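Local coordinates for amidase (PDB 5EWQ), which probably hydrolyses carboxylic amides to the free acid and ammonia, as a bacterial member of the amidase family, at residues A[239-244]-A[489-494]; A[465-470]-A[493-498]. All coordinates share one frame; numbering follows the deposited sequence.

Contact 1: residues A[239-244]-A[489-494]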
loop_
_atom_site.group_PDB
_atom_site.type_symbol
_atom_site.label_atom_id
_atom_site.label_comp_id
_atom_site.label_asym_id
_atom_site.label_seq_id
_atom_site.Cartn_x
_atom_site.Cartn_y
_atom_site.Cartn_z
ATOM N N VAL A 239 -6.910 -5.943 0.783
ATOM C CA VAL A 239 -7.586 -4.651 0.838
ATOM C C VAL A 239 -6.582 -3.503 0.819
ATOM O O VAL A 239 -5.595 -3.519 1.553
ATOM C CB VAL A 239 -8.474 -4.536 2.095
ATOM C CG1 VAL A 239 -9.134 -3.165 2.164
ATOM C CG2 VAL A 239 -9.521 -5.638 2.107
ATOM N N GLY A 240 -6.839 -2.510 -0.028
ATOM C CA GLY A 240 -5.982 -1.343 -0.122
ATOM C C GLY A 240 -6.777 -0.061 -0.275
ATOM O O GLY A 240 -7.718 0.005 -1.065
ATOM N N LEU A 241 -6.399 0.964 0.483
ATOM C CA LEU A 241 -7.107 2.240 0.446
ATOM C C LEU A 241 -6.201 3.404 0.064
ATOM O O LEU A 241 -5.129 3.580 0.638
ATOM C CB LEU A 241 -7.754 2.535 1.802
ATOM C CG LEU A 241 -8.348 3.941 1.944
ATOM C CD1 LEU A 241 -9.763 4.004 1.385
ATOM C CD2 LEU A 241 -8.312 4.421 3.387
ATOM N N ARG A 242 -6.637 4.192 -0.913
ATOM C CA ARG A 242 -6.008 5.476 -1.194
ATOM C C ARG A 242 -6.844 6.580 -0.564
ATOM O O ARG A 242 -7.989 6.790 -0.957
ATOM C CB ARG A 242 -5.867 5.716 -2.698
ATOM C CG ARG A 242 -5.418 7.132 -3.042
ATOM C CD ARG A 242 -5.562 7.433 -4.526
ATOM N NE ARG A 242 -5.290 8.836 -4.823
ATOM C CZ ARG A 242 -4.103 9.304 -5.198
ATOM N NH1 ARG A 242 -3.075 8.480 -5.329
ATOM N NH2 ARG A 242 -3.945 10.596 -5.445
ATOM N N PRO A 243 -6.279 7.285 0.424
ATOM C CA PRO A 243 -7.024 8.347 1.107
ATOM C C PRO A 243 -7.167 9.596 0.245
ATOM O O PRO A 243 -6.535 9.694 -0.807
ATOM C CB PRO A 243 -6.169 8.631 2.342
ATOM C CG PRO A 243 -4.786 8.294 1.908
ATOM C CD PRO A 243 -4.917 7.129 0.965
ATOM N N SER A 244 -7.997 10.535 0.688
ATOM C CA SER A 244 -8.154 11.802 -0.015
ATOM C C SER A 244 -6.870 12.614 0.084
ATOM O O SER A 244 -6.197 12.595 1.115
ATOM C CB SER A 244 -9.331 12.596 0.554
ATOM O OG SER A 244 -10.527 11.838 0.515
ATOM N N PHE A 489 -13.270 13.259 0.576
ATOM C CA PHE A 489 -13.239 13.189 2.037
ATOM C C PHE A 489 -14.275 12.210 2.584
ATOM O O PHE A 489 -14.744 12.357 3.712
ATOM C CB PHE A 489 -13.459 14.576 2.650
ATOM C CG PHE A 489 -12.489 15.616 2.164
ATOM C CD1 PHE A 489 -11.267 15.792 2.793
ATOM C CD2 PHE A 489 -12.801 16.423 1.081
ATOM C CE1 PHE A 489 -10.374 16.750 2.349
ATOM C CE2 PHE A 489 -11.913 17.382 0.633
ATOM C CZ PHE A 489 -10.698 17.545 1.267
ATOM N N GLY A 490 -14.621 11.207 1.783
ATOM C CA GLY A 490 -15.643 10.250 2.163
ATOM C C GLY A 490 -15.098 8.866 2.455
ATOM O O GLY A 490 -15.654 7.865 2.004
ATOM N N GLU A 491 -14.008 8.809 3.214
ATOM C CA GLU A 491 -13.420 7.534 3.610
ATOM C C GLU A 491 -14.356 6.762 4.533
ATOM O O GLU A 491 -14.347 5.531 4.553
ATOM C CB GLU A 491 -12.069 7.750 4.297
ATOM C CG GLU A 491 -10.917 8.065 3.353
ATOM C CD GLU A 491 -10.896 9.513 2.895
ATOM O OE1 GLU A 491 -11.865 10.251 3.175
ATOM O OE2 GLU A 491 -9.901 9.915 2.258
ATOM N N LYS A 492 -15.160 7.496 5.296
ATOM C CA LYS A 492 -16.108 6.889 6.223
ATOM C C LYS A 492 -17.169 6.084 5.482
ATOM O O LYS A 492 -17.547 4.994 5.911
ATOM C CB LYS A 492 -16.774 7.962 7.089
ATOM N N GLU A 493 -17.644 6.624 4.365
ATOM C CA GLU A 493 -18.668 5.957 3.572
ATOM C C GLU A 493 -18.065 4.835 2.732
ATOM O O GLU A 493 -18.715 3.821 2.479
ATOM C CB GLU A 493 -19.394 6.961 2.675
ATOM C CG GLU A 493 -20.624 6.395 1.983
ATOM C CD GLU A 493 -21.352 7.428 1.146
ATOM O OE1 GLU A 493 -22.491 7.152 0.716
ATOM O OE2 GLU A 493 -20.783 8.517 0.916
ATOM N N LEU A 494 -16.819 5.020 2.305
ATOM C CA LEU A 494 -16.129 4.014 1.504
ATOM C C LEU A 494 -15.911 2.725 2.285
ATOM O O LEU A 494 -16.191 1.635 1.785
ATOM C CB LEU A 494 -14.787 4.547 1.002
ATOM C CG LEU A 494 -14.728 4.920 -0.480
ATOM C CD1 LEU A 494 -13.287 5.084 -0.934
ATOM C CD2 LEU A 494 -15.447 3.879 -1.328
#
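E491 OE2 is gripped by two donors of one residue, S244. The backbone N of S244 donates to E491 OE2 at 2.5 Å and meets that oxygen nearly along its C-O direction. That length is too short to take literally at this resolution. The angle at the hydrogen is 150°. The hydroxyl S244 OG also donates to E491 OE2, at 2.7 Å. It arrives on the syn side, 29° out of the carboxylate plane. The contact joins the end of strand 239-242, an inner strand of the mixed sheet of the amidase fold, to the start of helix 491-503.

Torsions set up both halves of the grip. In S244, OG stands beside the backbone N and anti to the carbonyl carbon, which brings both donors to one oxygen. The E491 chain bends at chi2 (79°), turning CD out of an extended path.

S244 OG has a second role as an acceptor. F489 N donates to S244 OG at 3.1 Å in a weak bond. The hydroxyl therefore links the carboxylate to the backbone just before the helix. G490 is the N-cap residue, and its carbonyl O accepts from L494 N at 3.1 Å. A carboxylate on the first helical residue is consistent with a favourable interaction with the helix N-terminus. E491 OE1 also has R247 as a distant, weak ionic partner.

Carbon atoms border the polar group. The E491 side chain, P243 and L241 all touch F277 of helix 270-280. P243 CB makes a van der Waals approach to E491 OE2 at 3.9 Å. F489 is an exposed residue; its ring CD1 lies 4.4 Å from S244 CB, which approaches the ring obliquely. Further back along the strand, L241 CD1 lies 4.4 Å from L494 CD1.

Contact 2: residues A[465-470]-A[493-498]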
loop_
_atom_site.group_PDB
_atom_site.type_symbol
_atom_site.label_atom_id
_atom_site.label_comp_id
_atom_site.label_asym_id
_atom_site.label_seq_id
_atom_site.Cartn_x
_atom_site.Cartn_y
_atom_site.Cartn_z
ATOM N N PRO A 465 -10.997 9.370 -2.859
ATOM C CA PRO A 465 -10.529 8.142 -2.208
ATOM C C PRO A 465 -10.827 6.876 -3.010
ATOM O O PRO A 465 -11.810 6.824 -3.749
ATOM C CB PRO A 465 -11.297 8.136 -0.884
ATOM C CG PRO A 465 -12.536 8.903 -1.172
ATOM C CD PRO A 465 -12.122 9.982 -2.131
ATOM N N GLU A 466 -9.973 5.869 -2.855
ATOM C CA GLU A 466 -10.132 4.596 -3.549
ATOM C C GLU A 466 -10.000 3.437 -2.570
ATOM O O GLU A 466 -9.117 3.441 -1.715
ATOM C CB GLU A 466 -9.092 4.454 -4.661
ATOM C CG GLU A 466 -9.088 5.585 -5.671
ATOM C CD GLU A 466 -7.817 5.608 -6.494
ATOM O OE1 GLU A 466 -6.904 4.809 -6.194
ATOM O OE2 GLU A 466 -7.728 6.422 -7.436
ATOM N N LEU A 467 -10.873 2.442 -2.697
ATOM C CA LEU A 467 -10.832 1.283 -1.810
ATOM C C LEU A 467 -10.877 -0.030 -2.586
ATOM O O LEU A 467 -11.863 -0.330 -3.260
ATOM C CB LEU A 467 -11.987 1.336 -0.807
ATOM C CG LEU A 467 -12.015 0.212 0.230
ATOM C CD1 LEU A 467 -10.753 0.233 1.076
ATOM C CD2 LEU A 467 -13.253 0.314 1.105
ATOM N N ALA A 468 -9.808 -0.812 -2.478
ATOM C CA ALA A 468 -9.716 -2.093 -3.171
ATOM C C ALA A 468 -10.179 -3.243 -2.282
ATOM O O ALA A 468 -9.731 -3.380 -1.146
ATOM C CB ALA A 468 -8.293 -2.332 -3.643
ATOM N N VAL A 469 -11.082 -4.066 -2.808
ATOM C CA VAL A 469 -11.610 -5.215 -2.078
ATOM C C VAL A 469 -11.553 -6.463 -2.958
ATOM O O VAL A 469 -11.983 -6.424 -4.111
ATOM C CB VAL A 469 -13.067 -4.972 -1.614
ATOM C CG1 VAL A 469 -13.618 -6.194 -0.894
ATOM C CG2 VAL A 469 -13.150 -3.744 -0.719
ATOM N N PRO A 470 -11.006 -7.569 -2.420
ATOM C CA PRO A 470 -10.894 -8.844 -3.140
ATOM C C PRO A 470 -12.208 -9.286 -3.783
ATOM O O PRO A 470 -13.187 -9.538 -3.080
ATOM C CB PRO A 470 -10.470 -9.824 -2.044
ATOM C CG PRO A 470 -9.720 -8.983 -1.075
ATOM C CD PRO A 470 -10.401 -7.642 -1.078
ATOM N N GLU A 493 -17.644 6.624 4.365
ATOM C CA GLU A 493 -18.668 5.957 3.572
ATOM C C GLU A 493 -18.065 4.835 2.732
ATOM O O GLU A 493 -18.715 3.821 2.479
ATOM C CB GLU A 493 -19.394 6.961 2.675
ATOM C CG GLU A 493 -20.624 6.395 1.983
ATOM C CD GLU A 493 -21.352 7.428 1.146
ATOM O OE1 GLU A 493 -22.491 7.152 0.716
ATOM O OE2 GLU A 493 -20.783 8.517 0.916
ATOM N N LEU A 494 -16.819 5.020 2.305
ATOM C CA LEU A 494 -16.129 4.014 1.504
ATOM C C LEU A 494 -15.911 2.725 2.285
ATOM O O LEU A 494 -16.191 1.635 1.785
ATOM C CB LEU A 494 -14.787 4.547 1.002
ATOM C CG LEU A 494 -14.728 4.920 -0.480
ATOM C CD1 LEU A 494 -13.287 5.084 -0.934
ATOM C CD2 LEU A 494 -15.447 3.879 -1.328
ATOM N N PHE A 495 -15.406 2.853 3.508
ATOM C CA PHE A 495 -15.181 1.694 4.365
ATOM C C PHE A 495 -16.486 0.966 4.659
ATOM O O PHE A 495 -16.529 -0.263 4.670
ATOM C CB PHE A 495 -14.507 2.108 5.675
ATOM C CG PHE A 495 -13.011 2.203 5.583
ATOM C CD1 PHE A 495 -12.246 1.067 5.373
ATOM C CD2 PHE A 495 -12.368 3.421 5.720
ATOM C CE1 PHE A 495 -10.870 1.146 5.291
ATOM C CE2 PHE A 495 -10.992 3.506 5.640
ATOM C CZ PHE A 495 -10.242 2.366 5.426
ATOM N N ASN A 496 -17.548 1.731 4.893
ATOM C CA ASN A 496 -18.860 1.157 5.161
ATOM C C ASN A 496 -19.383 0.395 3.949
ATOM O O ASN A 496 -19.954 -0.687 4.079
ATOM C CB ASN A 496 -19.848 2.252 5.567
ATOM C CG ASN A 496 -21.113 1.696 6.190
ATOM O OD1 ASN A 496 -21.122 0.578 6.706
ATOM N ND2 ASN A 496 -22.187 2.476 6.147
ATOM N N ILE A 497 -19.176 0.970 2.768
ATOM C CA ILE A 497 -19.547 0.321 1.517
ATOM C C ILE A 497 -18.657 -0.891 1.255
ATOM O O ILE A 497 -19.141 -1.965 0.894
ATOM C CB ILE A 497 -19.454 1.306 0.329
ATOM C CG1 ILE A 497 -20.630 2.284 0.358
ATOM C CG2 ILE A 497 -19.420 0.559 -0.997
ATOM C CD1 ILE A 497 -20.615 3.292 -0.769
ATOM N N GLY A 498 -17.355 -0.712 1.454
ATOM C CA GLY A 498 -16.392 -1.776 1.236
ATOM C C GLY A 498 -16.570 -2.951 2.179
ATOM O O GLY A 498 -16.424 -4.106 1.776
#
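The F495 ring meets L467 through CE1, which lies 4.3 Å from L467 CD1. The methyl comes to the ring obliquely. Helix 270-280 also touches this ring, through V270, A273 and A274. The P465 ring takes L494 CD1 at its CB, 3.6 Å away, and the two side chains cross obliquely. This is helix-on-sheet packing in the amidase fold: helix 491-503 lies over strand 466-473. The short segments run nearly parallel, at 17°, with their axes 9.0 Å apart.

L467 is central to the contact. Its CG is anti to the backbone N (chi1 -177°), and its two methyls diverge beyond it. CD1 goes to the F495 ring. CD2 goes to the helix backbone, 3.8 Å from G498 CA. Because G498 has no side chain, the leucine methyl can rest directly on the helix there. L467 CB adds apolar contact with L494 CD1 at 4.0 Å.

The side chains involved are buried. F484 of the neighbouring strand 479-485 also touches L494 and V469. Two residues along the strand from L467, V469 CG2 lies 4.1 Å from the carbonyl O of the same G498.

The two contacts have centres about 6 Å apart and touch each other. Both use helix 491-503, and both include E493 and L494. Contact 1 comes first on the helix, at its N-terminus, and contact 2 follows over the next turn. Their strands, 239-242 and 466-473, are antiparallel neighbours in the central mixed sheet. Probable backbone hydrogen bonds join them, from A468 N to G240 O and from R242 N to E466 O. Strand 239-242 comes more than 220 residues before strand 466-473, which leads through strand 479-485 to the helix. The start of one helix packs against two adjacent strands, so that residues far apart in sequence meet in one largely buried region.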